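Long-range contacts in glideosome-associated protein 50 (Plasmodium falciparum 3D7, PDB 3TGH), which is a component of the glideosome and probably helps assemble and anchor it in the inner membrane complex for gliding and host cell invasion, on a metallophosphoesterase fold: residues H233-M237 and G251-Q257; D273-C277 and K289-K294; P41-D47 and T78-D84; Q199-S203 and A246-C250. One frame throughout, in Å; residues are numbered along the deposited sequence.

Contact 1 (H233-M237 and G251-Q257); sequences HDNNM and GSGSMSQ. With CO (cobalt (II) ion), chain G.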
loop_
_atom_site.group_PDB
_atom_site.type_symbol
_atom_site.label_atom_id
_atom_site.label_comp_id
_atom_site.label_asym_id
_atom_site.label_seq_id
_atom_site.Cartn_x
_atom_site.Cartn_y
_atom_site.Cartn_z
ATOM N N HIS A 233 7.103 -6.274 2.958
ATOM C CA HIS A 233 7.689 -7.100 4.017
ATOM C C HIS A 233 8.684 -8.112 3.470
ATOM O O HIS A 233 9.849 -8.098 3.844
ATOM C CB HIS A 233 6.610 -7.806 4.842
ATOM C CG HIS A 233 7.105 -8.294 6.161
ATOM N ND1 HIS A 233 6.968 -7.564 7.322
ATOM C CD2 HIS A 233 7.752 -9.432 6.502
ATOM C CE1 HIS A 233 7.503 -8.239 8.325
ATOM N NE2 HIS A 233 7.987 -9.372 7.852
ATOM N N ASP A 234 8.212 -8.999 2.605
ATOM C CA ASP A 234 9.101 -9.867 1.844
ATOM C C ASP A 234 9.711 -9.060 0.699
ATOM O O ASP A 234 8.999 -8.386 -0.048
ATOM C CB ASP A 234 8.342 -11.090 1.329
ATOM C CG ASP A 234 7.966 -12.051 2.447
ATOM O OD1 ASP A 234 8.718 -12.128 3.444
ATOM O OD2 ASP A 234 6.924 -12.734 2.337
ATOM N N ASN A 235 11.034 -9.118 0.580
ATOM C CA ASN A 235 11.772 -8.255 -0.334
ATOM C C ASN A 235 11.847 -8.851 -1.727
ATOM O O ASN A 235 12.916 -9.253 -2.206
ATOM C CB ASN A 235 13.163 -7.938 0.215
ATOM C CG ASN A 235 13.114 -7.308 1.589
ATOM O OD1 ASN A 235 13.830 -7.731 2.492
ATOM N ND2 ASN A 235 12.253 -6.302 1.760
ATOM N N ASN A 236 10.683 -8.902 -2.363
ATOM C CA ASN A 236 10.536 -9.449 -3.699
ATOM C C ASN A 236 9.275 -8.889 -4.334
ATOM O O ASN A 236 8.537 -8.107 -3.702
ATOM C CB ASN A 236 10.504 -10.987 -3.657
ATOM C CG ASN A 236 9.363 -11.532 -2.817
ATOM O OD1 ASN A 236 9.562 -11.925 -1.670
ATOM N ND2 ASN A 236 8.165 -11.567 -3.385
ATOM N N MET A 237 9.045 -9.262 -5.585
ATOM C CA MET A 237 7.796 -8.943 -6.262
ATOM C C MET A 237 7.074 -10.246 -6.541
ATOM O O MET A 237 7.707 -11.261 -6.852
ATOM C CB MET A 237 8.065 -8.173 -7.560
ATOM C CG MET A 237 8.643 -6.776 -7.314
ATOM S SD MET A 237 8.916 -5.778 -8.812
ATOM C CE MET A 237 9.871 -6.897 -9.804
ATOM N N GLY A 251 7.777 -5.531 -2.282
ATOM C CA GLY A 251 8.648 -5.263 -1.135
ATOM C C GLY A 251 10.118 -5.081 -1.472
ATOM O O GLY A 251 10.962 -5.066 -0.574
ATOM N N SER A 252 10.435 -4.899 -2.753
ATOM C CA SER A 252 11.835 -4.818 -3.174
ATOM C C SER A 252 12.236 -3.407 -3.639
ATOM O O SER A 252 12.987 -3.246 -4.599
ATOM C CB SER A 252 12.119 -5.885 -4.246
ATOM O OG SER A 252 11.397 -5.646 -5.447
ATOM N N GLY A 253 11.757 -2.383 -2.934
ATOM C CA GLY A 253 12.112 -1.002 -3.259
ATOM C C GLY A 253 13.581 -0.644 -3.042
ATOM O O GLY A 253 14.082 0.300 -3.653
ATOM N N SER A 254 14.260 -1.364 -2.147
ATOM C CA SER A 254 15.692 -1.128 -1.877
ATOM C C SER A 254 16.550 -2.395 -1.755
ATOM O O SER A 254 17.769 -2.314 -1.882
ATOM C CB SER A 254 15.878 -0.311 -0.597
ATOM O OG SER A 254 15.463 -1.031 0.552
ATOM N N MET A 255 15.918 -3.537 -1.488
ATOM C CA MET A 255 16.627 -4.787 -1.192
ATOM C C MET A 255 15.964 -5.941 -1.889
ATOM O O MET A 255 14.769 -5.905 -2.176
ATOM C CB MET A 255 16.575 -5.113 0.305
ATOM C CG MET A 255 17.132 -4.070 1.228
ATOM S SD MET A 255 16.860 -4.557 2.944
ATOM C CE MET A 255 15.081 -4.362 3.104
ATOM N N SER A 256 16.745 -6.993 -2.096
ATOM C CA SER A 256 16.280 -8.214 -2.718
ATOM C C SER A 256 16.664 -9.404 -1.846
ATOM O O SER A 256 17.803 -9.510 -1.394
ATOM C CB SER A 256 16.931 -8.378 -4.089
ATOM O OG SER A 256 16.699 -9.682 -4.608
ATOM N N GLN A 257 15.709 -10.290 -1.603
ATOM C CA GLN A 257 16.026 -11.604 -1.063
ATOM C C GLN A 257 15.513 -12.615 -2.079
ATOM O O GLN A 257 14.406 -12.456 -2.619
ATOM C CB GLN A 257 15.453 -11.807 0.344
ATOM C CG GLN A 257 13.965 -11.627 0.457
ATOM C CD GLN A 257 13.477 -11.371 1.887
ATOM O OE1 GLN A 257 12.278 -11.257 2.117
ATOM N NE2 GLN A 257 14.401 -11.286 2.842
HETATM CO CO CO G . 8.503 -11.030 9.181
HETATM O O HOH W 1 9.993 -10.002 10.048
HETATM O O HOH W 2 7.362 -9.991 11.085
HETATM O O HOH W 3 9.785 -12.148 7.636
HETATM O O HOH W 4 6.452 -12.223 8.815
#

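Contact 2 (D273-C277 and K289-K294); sequences DIGFC and KFVSSK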
loop_
_atom_site.group_PDB
_atom_site.type_symbol
_atom_site.label_atom_id
_atom_site.label_comp_id
_atom_site.label_asym_id
_atom_site.label_seq_id
_atom_site.Cartn_x
_atom_site.Cartn_y
_atom_site.Cartn_z
ATOM N N ASP A 273 13.992 -9.375 -8.109
ATOM C CA ASP A 273 14.534 -8.106 -8.600
ATOM C C ASP A 273 14.083 -6.920 -7.738
ATOM O O ASP A 273 12.945 -6.882 -7.277
ATOM C CB ASP A 273 14.096 -7.832 -10.045
ATOM C CG ASP A 273 14.817 -8.698 -11.067
ATOM O OD1 ASP A 273 15.463 -9.695 -10.677
ATOM O OD2 ASP A 273 14.726 -8.366 -12.270
ATOM N N ILE A 274 14.988 -5.965 -7.541
ATOM C CA ILE A 274 14.643 -4.673 -6.959
ATOM C C ILE A 274 13.783 -3.947 -7.982
ATOM O O ILE A 274 14.107 -3.928 -9.172
ATOM C CB ILE A 274 15.917 -3.877 -6.591
ATOM C CG1 ILE A 274 16.564 -4.509 -5.363
ATOM C CG2 ILE A 274 15.607 -2.400 -6.320
ATOM C CD1 ILE A 274 17.948 -3.988 -5.061
ATOM N N GLY A 275 12.664 -3.393 -7.531
ATOM C CA GLY A 275 11.716 -2.785 -8.449
ATOM C C GLY A 275 10.502 -2.171 -7.786
ATOM O O GLY A 275 10.531 -1.816 -6.609
ATOM N N PHE A 276 9.431 -2.050 -8.559
ATOM C CA PHE A 276 8.211 -1.399 -8.099
ATOM C C PHE A 276 7.067 -1.778 -9.029
ATOM O O PHE A 276 7.287 -2.447 -10.048
ATOM C CB PHE A 276 8.408 0.127 -8.054
ATOM C CG PHE A 276 8.782 0.739 -9.383
ATOM C CD1 PHE A 276 7.802 1.204 -10.252
ATOM C CD2 PHE A 276 10.111 0.867 -9.753
ATOM C CE1 PHE A 276 8.143 1.749 -11.480
ATOM C CE2 PHE A 276 10.467 1.421 -10.967
ATOM C CZ PHE A 276 9.486 1.870 -11.835
ATOM N N CYS A 277 5.853 -1.338 -8.697
ATOM C CA CYS A 277 4.686 -1.582 -9.543
ATOM C C CYS A 277 4.028 -0.299 -10.010
ATOM O O CYS A 277 4.050 0.709 -9.302
ATOM C CB CYS A 277 3.629 -2.359 -8.780
ATOM S SG CYS A 277 4.112 -3.991 -8.344
ATOM N N LYS A 289 1.661 -3.457 -13.690
ATOM C CA LYS A 289 2.943 -3.699 -14.339
ATOM C C LYS A 289 4.059 -3.757 -13.300
ATOM O O LYS A 289 4.249 -2.823 -12.501
ATOM C CB LYS A 289 3.242 -2.607 -15.368
ATOM C CG LYS A 289 2.320 -2.625 -16.576
ATOM C CD LYS A 289 2.602 -1.445 -17.493
ATOM C CE LYS A 289 1.496 -1.244 -18.524
ATOM N NZ LYS A 289 1.714 -0.006 -19.339
ATOM N N PHE A 290 4.778 -4.873 -13.299
ATOM C CA PHE A 290 5.916 -5.064 -12.410
ATOM C C PHE A 290 7.182 -4.639 -13.136
ATOM O O PHE A 290 7.510 -5.189 -14.185
ATOM C CB PHE A 290 6.027 -6.528 -11.991
ATOM C CG PHE A 290 4.927 -6.978 -11.082
ATOM C CD1 PHE A 290 3.696 -7.371 -11.597
ATOM C CD2 PHE A 290 5.119 -7.004 -9.706
ATOM C CE1 PHE A 290 2.671 -7.777 -10.751
ATOM C CE2 PHE A 290 4.110 -7.413 -8.856
ATOM C CZ PHE A 290 2.883 -7.805 -9.376
ATOM N N VAL A 291 7.888 -3.667 -12.570
ATOM C CA VAL A 291 9.059 -3.078 -13.200
ATOM C C VAL A 291 10.315 -3.471 -12.442
ATOM O O VAL A 291 10.392 -3.311 -11.218
ATOM C CB VAL A 291 8.963 -1.536 -13.238
ATOM C CG1 VAL A 291 10.186 -0.950 -13.918
ATOM C CG2 VAL A 291 7.682 -1.101 -13.946
ATOM N N SER A 292 11.285 -4.009 -13.174
ATOM C CA SER A 292 12.577 -4.375 -12.617
ATOM C C SER A 292 13.604 -3.278 -12.869
ATOM O O SER A 292 13.747 -2.798 -13.995
ATOM C CB SER A 292 13.075 -5.696 -13.226
ATOM O OG SER A 292 14.449 -5.881 -12.959
ATOM N N SER A 293 14.339 -2.919 -11.819
ATOM C CA SER A 293 15.400 -1.913 -11.888
ATOM C C SER A 293 16.647 -2.384 -12.639
ATOM O O SER A 293 17.573 -1.598 -12.849
ATOM C CB SER A 293 15.822 -1.493 -10.478
ATOM O OG SER A 293 16.485 -2.553 -9.801
ATOM N N LYS A 294 16.682 -3.655 -13.028
ATOM C CA LYS A 294 17.837 -4.198 -13.747
ATOM C C LYS A 294 18.093 -3.357 -14.996
ATOM O O LYS A 294 19.208 -2.887 -15.211
ATOM C CB LYS A 294 17.611 -5.667 -14.120
ATOM C CG LYS A 294 18.878 -6.511 -14.119
ATOM C CD LYS A 294 19.095 -7.208 -12.779
ATOM C CE LYS A 294 18.295 -8.498 -12.681
ATOM N NZ LYS A 294 18.727 -9.325 -11.527
#

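Contact 3 (P41-D47 and T78-D84); sequences PGSNFID and TVLGTRD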
loop_
_atom_site.group_PDB
_atom_site.type_symbol
_atom_site.label_atom_id
_atom_site.label_comp_id
_atom_site.label_asym_id
_atom_site.label_seq_id
_atom_site.Cartn_x
_atom_site.Cartn_y
_atom_site.Cartn_z
ATOM N N PRO A 41 3.405 0.062 0.399
ATOM C CA PRO A 41 3.239 -1.086 1.268
ATOM C C PRO A 41 4.536 -1.388 2.006
ATOM O O PRO A 41 5.528 -0.673 1.860
ATOM C CB PRO A 41 2.865 -2.202 0.289
ATOM C CG PRO A 41 3.613 -1.869 -0.934
ATOM C CD PRO A 41 3.597 -0.357 -1.006
ATOM N N GLY A 42 4.524 -2.427 2.820
ATOM C CA GLY A 42 5.710 -2.814 3.569
ATOM C C GLY A 42 6.100 -1.787 4.608
ATOM O O GLY A 42 5.265 -1.012 5.077
ATOM N N SER A 43 7.377 -1.778 4.963
ATOM C CA SER A 43 7.928 -0.754 5.845
ATOM C C SER A 43 8.369 0.462 5.029
ATOM O O SER A 43 8.507 0.392 3.804
ATOM C CB SER A 43 9.121 -1.302 6.633
ATOM O OG SER A 43 8.709 -2.284 7.571
ATOM N N ASN A 44 8.594 1.567 5.719
ATOM C CA ASN A 44 9.195 2.751 5.117
ATOM C C ASN A 44 10.708 2.721 5.306
ATOM O O ASN A 44 11.458 2.576 4.337
ATOM C CB ASN A 44 8.611 4.030 5.725
ATOM C CG ASN A 44 7.163 4.237 5.370
ATOM O OD1 ASN A 44 6.768 4.086 4.207
ATOM N ND2 ASN A 44 6.348 4.583 6.371
ATOM N N PHE A 45 11.147 2.824 6.556
ATOM C CA PHE A 45 12.556 2.889 6.870
ATOM C C PHE A 45 12.998 1.559 7.453
ATOM O O PHE A 45 12.515 1.138 8.505
ATOM C CB PHE A 45 12.839 4.023 7.853
ATOM C CG PHE A 45 12.565 5.383 7.290
ATOM C CD1 PHE A 45 13.555 6.089 6.617
ATOM C CD2 PHE A 45 11.310 5.953 7.422
ATOM C CE1 PHE A 45 13.295 7.350 6.091
ATOM C CE2 PHE A 45 11.047 7.211 6.896
ATOM C CZ PHE A 45 12.037 7.911 6.234
ATOM N N ILE A 46 13.947 0.917 6.781
ATOM C CA ILE A 46 14.384 -0.417 7.169
ATOM C C ILE A 46 15.023 -0.418 8.565
ATOM O O ILE A 46 14.875 -1.385 9.303
ATOM C CB ILE A 46 15.340 -1.038 6.118
ATOM C CG1 ILE A 46 14.662 -1.101 4.737
ATOM C CG2 ILE A 46 15.809 -2.438 6.562
ATOM C CD1 ILE A 46 13.321 -1.828 4.728
ATOM N N ASP A 47 15.713 0.659 8.930
ATOM C CA ASP A 47 16.292 0.773 10.271
ATOM C C ASP A 47 15.499 1.716 11.182
ATOM O O ASP A 47 15.971 2.072 12.264
ATOM C CB ASP A 47 17.755 1.223 10.177
ATOM C CG ASP A 47 18.648 0.174 9.528
ATOM O OD1 ASP A 47 18.506 -1.032 9.844
ATOM O OD2 ASP A 47 19.504 0.558 8.706
ATOM N N THR A 78 1.234 6.244 2.762
ATOM C CA THR A 78 2.045 5.193 3.336
ATOM C C THR A 78 1.453 4.591 4.603
ATOM O O THR A 78 0.482 5.090 5.162
ATOM C CB THR A 78 3.492 5.672 3.557
ATOM O OG1 THR A 78 4.305 4.529 3.853
ATOM C CG2 THR A 78 3.581 6.679 4.687
ATOM N N VAL A 79 2.016 3.449 4.992
ATOM C CA VAL A 79 1.710 2.790 6.247
ATOM C C VAL A 79 3.030 2.359 6.872
ATOM O O VAL A 79 4.071 2.366 6.215
ATOM C CB VAL A 79 0.862 1.512 6.049
ATOM C CG1 VAL A 79 -0.524 1.858 5.533
ATOM C CG2 VAL A 79 1.565 0.540 5.095
ATOM N N LEU A 80 2.967 1.982 8.142
ATOM C CA LEU A 80 4.122 1.450 8.839
ATOM C C LEU A 80 4.214 -0.052 8.661
ATOM O O LEU A 80 3.201 -0.762 8.590
ATOM C CB LEU A 80 4.033 1.767 10.330
ATOM C CG LEU A 80 4.753 3.031 10.820
ATOM C CD1 LEU A 80 4.862 4.153 9.807
ATOM C CD2 LEU A 80 4.202 3.483 12.137
ATOM N N GLY A 81 5.447 -0.539 8.633
ATOM C CA GLY A 81 5.708 -1.959 8.747
ATOM C C GLY A 81 6.499 -2.229 10.009
ATOM O O GLY A 81 6.785 -1.319 10.795
ATOM N N THR A 82 6.849 -3.492 10.223
ATOM C CA THR A 82 7.483 -3.889 11.477
ATOM C C THR A 82 8.802 -3.173 11.725
ATOM O O THR A 82 9.148 -2.911 12.871
ATOM C CB THR A 82 7.700 -5.410 11.544
ATOM O OG1 THR A 82 8.460 -5.832 10.410
ATOM C CG2 THR A 82 6.358 -6.124 11.549
ATOM N N ARG A 83 9.530 -2.851 10.658
ATOM C CA ARG A 83 10.800 -2.138 10.787
ATOM C C ARG A 83 10.618 -0.708 11.316
ATOM O O ARG A 83 11.493 -0.182 12.001
ATOM C CB ARG A 83 11.538 -2.082 9.446
ATOM C CG ARG A 83 11.814 -3.438 8.788
ATOM C CD ARG A 83 12.685 -4.360 9.622
ATOM N NE ARG A 83 14.043 -3.839 9.793
ATOM C CZ ARG A 83 15.090 -4.556 10.202
ATOM N NH1 ARG A 83 14.969 -5.851 10.483
ATOM N NH2 ARG A 83 16.276 -3.970 10.327
ATOM N N ASP A 84 9.485 -0.088 11.003
ATOM C CA ASP A 84 9.198 1.267 11.469
ATOM C C ASP A 84 8.830 1.301 12.964
ATOM O O ASP A 84 9.155 2.262 13.689
ATOM C CB ASP A 84 8.064 1.857 10.641
ATOM C CG ASP A 84 8.401 1.931 9.152
ATOM O OD1 ASP A 84 9.370 2.637 8.795
ATOM O OD2 ASP A 84 7.706 1.272 8.348
HETATM O O HOH W 5 14.174 -1.043 12.146
#

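Contact 4 (Q199-S203 and A246-C250); sequences QPIYS and AHITC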
loop_
_atom_site.group_PDB
_atom_site.type_symbol
_atom_site.label_atom_id
_atom_site.label_comp_id
_atom_site.label_asym_id
_atom_site.label_seq_id
_atom_site.Cartn_x
_atom_site.Cartn_y
_atom_site.Cartn_z
ATOM N N GLN A 199 2.476 -6.803 6.017
ATOM C CA GLN A 199 2.592 -8.259 5.967
ATOM C C GLN A 199 1.624 -8.898 4.952
ATOM O O GLN A 199 0.410 -8.687 5.030
ATOM C CB GLN A 199 2.349 -8.835 7.370
ATOM C CG GLN A 199 2.267 -10.344 7.450
ATOM C CD GLN A 199 3.567 -11.027 7.103
ATOM O OE1 GLN A 199 4.606 -10.746 7.701
ATOM N NE2 GLN A 199 3.513 -11.954 6.145
ATOM N N PRO A 200 2.154 -9.702 4.009
ATOM C CA PRO A 200 1.265 -10.450 3.109
ATOM C C PRO A 200 0.486 -11.560 3.803
ATOM O O PRO A 200 0.956 -12.139 4.784
ATOM C CB PRO A 200 2.216 -11.069 2.076
ATOM C CG PRO A 200 3.569 -10.915 2.616
ATOM C CD PRO A 200 3.562 -9.808 3.607
ATOM N N ILE A 201 -0.697 -11.849 3.271
ATOM C CA ILE A 201 -1.457 -13.024 3.642
ATOM C C ILE A 201 -0.810 -14.242 2.973
ATOM O O ILE A 201 -0.560 -15.257 3.624
ATOM C CB ILE A 201 -2.923 -12.903 3.189
ATOM C CG1 ILE A 201 -3.621 -11.773 3.945
ATOM C CG2 ILE A 201 -3.660 -14.242 3.379
ATOM C CD1 ILE A 201 -4.952 -11.336 3.319
ATOM N N TYR A 202 -0.545 -14.120 1.671
ATOM C CA TYR A 202 0.056 -15.193 0.882
ATOM C C TYR A 202 1.343 -14.688 0.258
ATOM O O TYR A 202 1.380 -13.589 -0.294
ATOM C CB TYR A 202 -0.891 -15.646 -0.224
ATOM C CG TYR A 202 -2.171 -16.291 0.245
ATOM C CD1 TYR A 202 -2.162 -17.310 1.199
ATOM C CD2 TYR A 202 -3.397 -15.912 -0.297
ATOM C CE1 TYR A 202 -3.342 -17.908 1.613
ATOM C CE2 TYR A 202 -4.579 -16.509 0.108
ATOM C CZ TYR A 202 -4.546 -17.510 1.055
ATOM O OH TYR A 202 -5.725 -18.091 1.454
ATOM N N SER A 203 2.401 -15.492 0.347
ATOM C CA SER A 203 3.704 -15.109 -0.199
ATOM C C SER A 203 4.601 -16.327 -0.387
ATOM O O SER A 203 4.688 -17.189 0.495
ATOM C CB SER A 203 4.397 -14.097 0.718
ATOM O OG SER A 203 5.703 -13.755 0.268
ATOM N N ALA A 246 -6.320 -10.487 -6.248
ATOM C CA ALA A 246 -4.890 -10.531 -6.474
ATOM C C ALA A 246 -4.152 -10.121 -5.200
ATOM O O ALA A 246 -4.427 -9.076 -4.620
ATOM C CB ALA A 246 -4.497 -9.624 -7.626
ATOM N N HIS A 247 -3.210 -10.957 -4.782
ATOM C CA HIS A 247 -2.299 -10.626 -3.704
ATOM C C HIS A 247 -0.996 -10.203 -4.354
ATOM O O HIS A 247 -0.348 -10.992 -5.042
ATOM C CB HIS A 247 -2.088 -11.841 -2.799
ATOM C CG HIS A 247 -3.344 -12.331 -2.154
ATOM N ND1 HIS A 247 -3.665 -12.049 -0.844
ATOM C CD2 HIS A 247 -4.375 -13.057 -2.648
ATOM C CE1 HIS A 247 -4.833 -12.597 -0.554
ATOM N NE2 HIS A 247 -5.283 -13.218 -1.631
ATOM N N ILE A 248 -0.626 -8.945 -4.166
ATOM C CA ILE A 248 0.562 -8.413 -4.789
ATOM C C ILE A 248 1.583 -8.093 -3.715
ATOM O O ILE A 248 1.287 -7.336 -2.784
ATOM C CB ILE A 248 0.247 -7.145 -5.587
ATOM C CG1 ILE A 248 -0.681 -7.471 -6.764
ATOM C CG2 ILE A 248 1.539 -6.499 -6.065
ATOM C CD1 ILE A 248 -1.140 -6.252 -7.536
ATOM N N THR A 249 2.776 -8.679 -3.841
ATOM C CA THR A 249 3.906 -8.292 -3.024
ATOM C C THR A 249 4.776 -7.326 -3.823
ATOM O O THR A 249 5.140 -7.585 -4.984
ATOM C CB THR A 249 4.773 -9.480 -2.586
ATOM O OG1 THR A 249 3.948 -10.481 -1.987
ATOM C CG2 THR A 249 5.820 -9.017 -1.578
ATOM N N CYS A 250 5.088 -6.206 -3.191
ATOM C CA CYS A 250 5.913 -5.170 -3.782
ATOM C C CYS A 250 6.836 -4.673 -2.678
ATOM O O CYS A 250 6.690 -3.557 -2.175
ATOM C CB CYS A 250 5.020 -4.068 -4.354
ATOM S SG CYS A 250 5.886 -2.839 -5.317
HETATM O O HOH W 6 -1.354 -11.383 0.545
HETATM O O HOH W 7 1.312 -11.107 -1.943
HETATM O O HOH W 8 5.735 -12.561 -2.084
#

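Contact 1 (H233-M237 and G251-Q257)
The two loops H233-M237 and G251-Q257 run past each other without forming strands, and their backbones are closest where the CA atoms of N235 and G251 lie 4.4 Å apart. The first follows strand 228-231 and belongs to a GHDN sequence, which corresponds to the GHxH metal-binding motif of the calcineurin-like phosphoesterases, with N235 in place of the second histidine. It turns sharply at N235, the centre of an inverse gamma turn. Q257 grips this turn twice. Its backbone N donates to N235 O at 3.0 Å, and its side-chain OE1 accepts from N235 N at 2.9 Å. The second bond is nearly straight (170°), but the N-H comes from above the amide plane, 51° out of it. Q257 has CG between its backbone N and carbonyl carbon (chi1 57°) and then runs extended, which carries the amide back to the turn. The N235 side chain points its own N-H the other way: ND2 donates to G251 O at 2.9 Å, with the acceptor close to the amide plane. The methyl of M255, turned in by a bend at chi3, sits 3.6 Å from N235 OD1. Further along, G251 N bonds N236 O, and G251 CA passes D234 O at 3.3 Å in a CA-H...O contact. D234 points away from the second loop, and its OD2 is hydrogen-bonded to the hydroxyls of S203 and S207. H233 points away too. D198 accepts from its ND1, and its NE2 binds the cobalt ion at 2.2 Å, beside four waters.

Contact 2 (D273-C277 and K289-K294)
D273 OD2 takes a hydrogen bond from S292 OG at 2.6 Å. The hydroxyl comes to the anti side of the carboxylate, 26° out of its plane. On the other carboxylate oxygen, K294 NZ makes a weak salt bridge to D273 OD1 at 3.4 Å, and the lysine reaches it by bending at chi2 and chi3. Next to them, I274 O is held by two donors from S293. S293 N lies in the carbonyl plane, while S293 OG, at 2.8 Å from the same oxygen, stands well above it. The serine can use both groups because OG sits between its backbone N and carbonyl carbon (chi1 68°). These bonds close the open end of the beta hairpin 275-282/285-292. Within it, F276 and V291 form an antiparallel hydrogen-bonded pair, with V291 N donating to F276 O at 2.9 Å. Their side chains lie alongside each other, and V291 CB stands 3.9 Å from the centroid of the F276 ring, over its face. This side of the sheet meets helix 17-32, where F26 and F29 make edge-to-face contacts with F276. C277 and F290 point to the reverse side, C277 SG lying 3.9 Å from the F290 ring centroid in an oblique sulfur-aromatic contact. There they pack on strands 237-242 and 245-250 of the second sheet. S292 OG is itself positioned by an ST turn, accepting from K294 N at 3.2 Å.

Contact 3 (P41-D47 and T78-D84)
D84 binds two successive backbone N-H groups of the facing loop, N44 N through OD2 at 2.8 Å and F45 N through OD1 at 2.9 Å, each on a syn lone pair. P41-D47 follows strand 37-40. T78-D84 starts at the end of the adjacent parallel strand 75-78 and runs into the short helix 82-85. They probably correspond to the GDxxY and GNH(D/E) motifs of the metallophosphoesterase fold, here reading GSNFI and GTRD, with R83 where the second motif has histidine. D84 OD2 has a second donor. G81 N meets its anti lone pair at 2.9 Å, in an almost straight line. Together with the Q92 amide, these N-H groups hold the carboxylate in place. N44 and T78 approach from opposite directions, and T78 OG1 donates to N44 OD1 at 2.5 Å, in the amide plane and on a lone pair. T78 has OG1 anti to its backbone N (chi1 -168°), which aims the hydroxyl at the asparagine. N44 ND2 gives a hydrogen bond to Q92, which in turn donates to D84, tying the two polar side chains together. R83 folds back on itself, with chi2 at -61° and chi3 at -65°. The fold brings its NE to I46 O at 2.6 Å, the oxygen lying in the guanidinium plane. NH2 adds a weak bond to that oxygen, and its salt bridge to D47 OD1 is long. S43 OG accepts from R83 N, so both ends of the arginine meet the first loop. Finally, a water donates to I46 O and, at 2.8 Å, to R83 O.

Contact 4 (Q199-S203 and A246-C250)
The QPIYS sequence of loop Q199-S203 matches the xPxYS end of the GHxPxYS stretch of purple acid phosphatases, with an aspartate just before it in place of the histidine. The loop lies against strand 245-250. Y202 meets H247 in a T-shaped stack, with ring centroids 4.9 Å apart and planes at 66°. The tyrosine edge points at the imidazole: Y202 CD2 stands above the middle of the H247 ring, 3.5 Å from NE2. I201 approaches the same ring at its edge, with CD1 4.1 Å from H247 CE1. Its CG2 packs over one face of the Y202 ring. No direct hydrogen bond joins the segments; three waters do so. One accepts from Y202 N and lies 2.8 Å from H247 ND1. A second donates to Y202 O at 3.0 Å and also meets T249 OG1. The third donates to S203 OG at 2.6 Å and reaches the same threonine hydroxyl, which thus has two water partners. S203 OG also bonds D234. L218 of helix 218-223 touches both Y202 and H247. I201 reaches helix 211-216 through L213 and A214, and strand 228-231 lies beside P200 and I201.

Overall arrangement
Contacts 1 and 4 each touch all the others. S252 OG of contact 1 reaches D273 O of contact 2 at 2.7 Å, and N236 O packs on T249 CG2 of contact 4 at 3.6 Å. The tip of M255 packs on I46 of contact 3, with CE and CD1 3.5 Å apart. Contact 4 meets contact 3 where P41 CG lies 3.7 Å from C250 O. It meets contact 2 across the two sheets, where C277 SG and C250 SG pack 3.7 Å apart. The side chains of T82 and P200 lie about 3 Å and 4 Å from that of H233, and about 5 Å and 8 Å from the cobalt ion. Contact 2 is away from contact 3, with centres about 19 Å and nearest atoms about 8 Å apart.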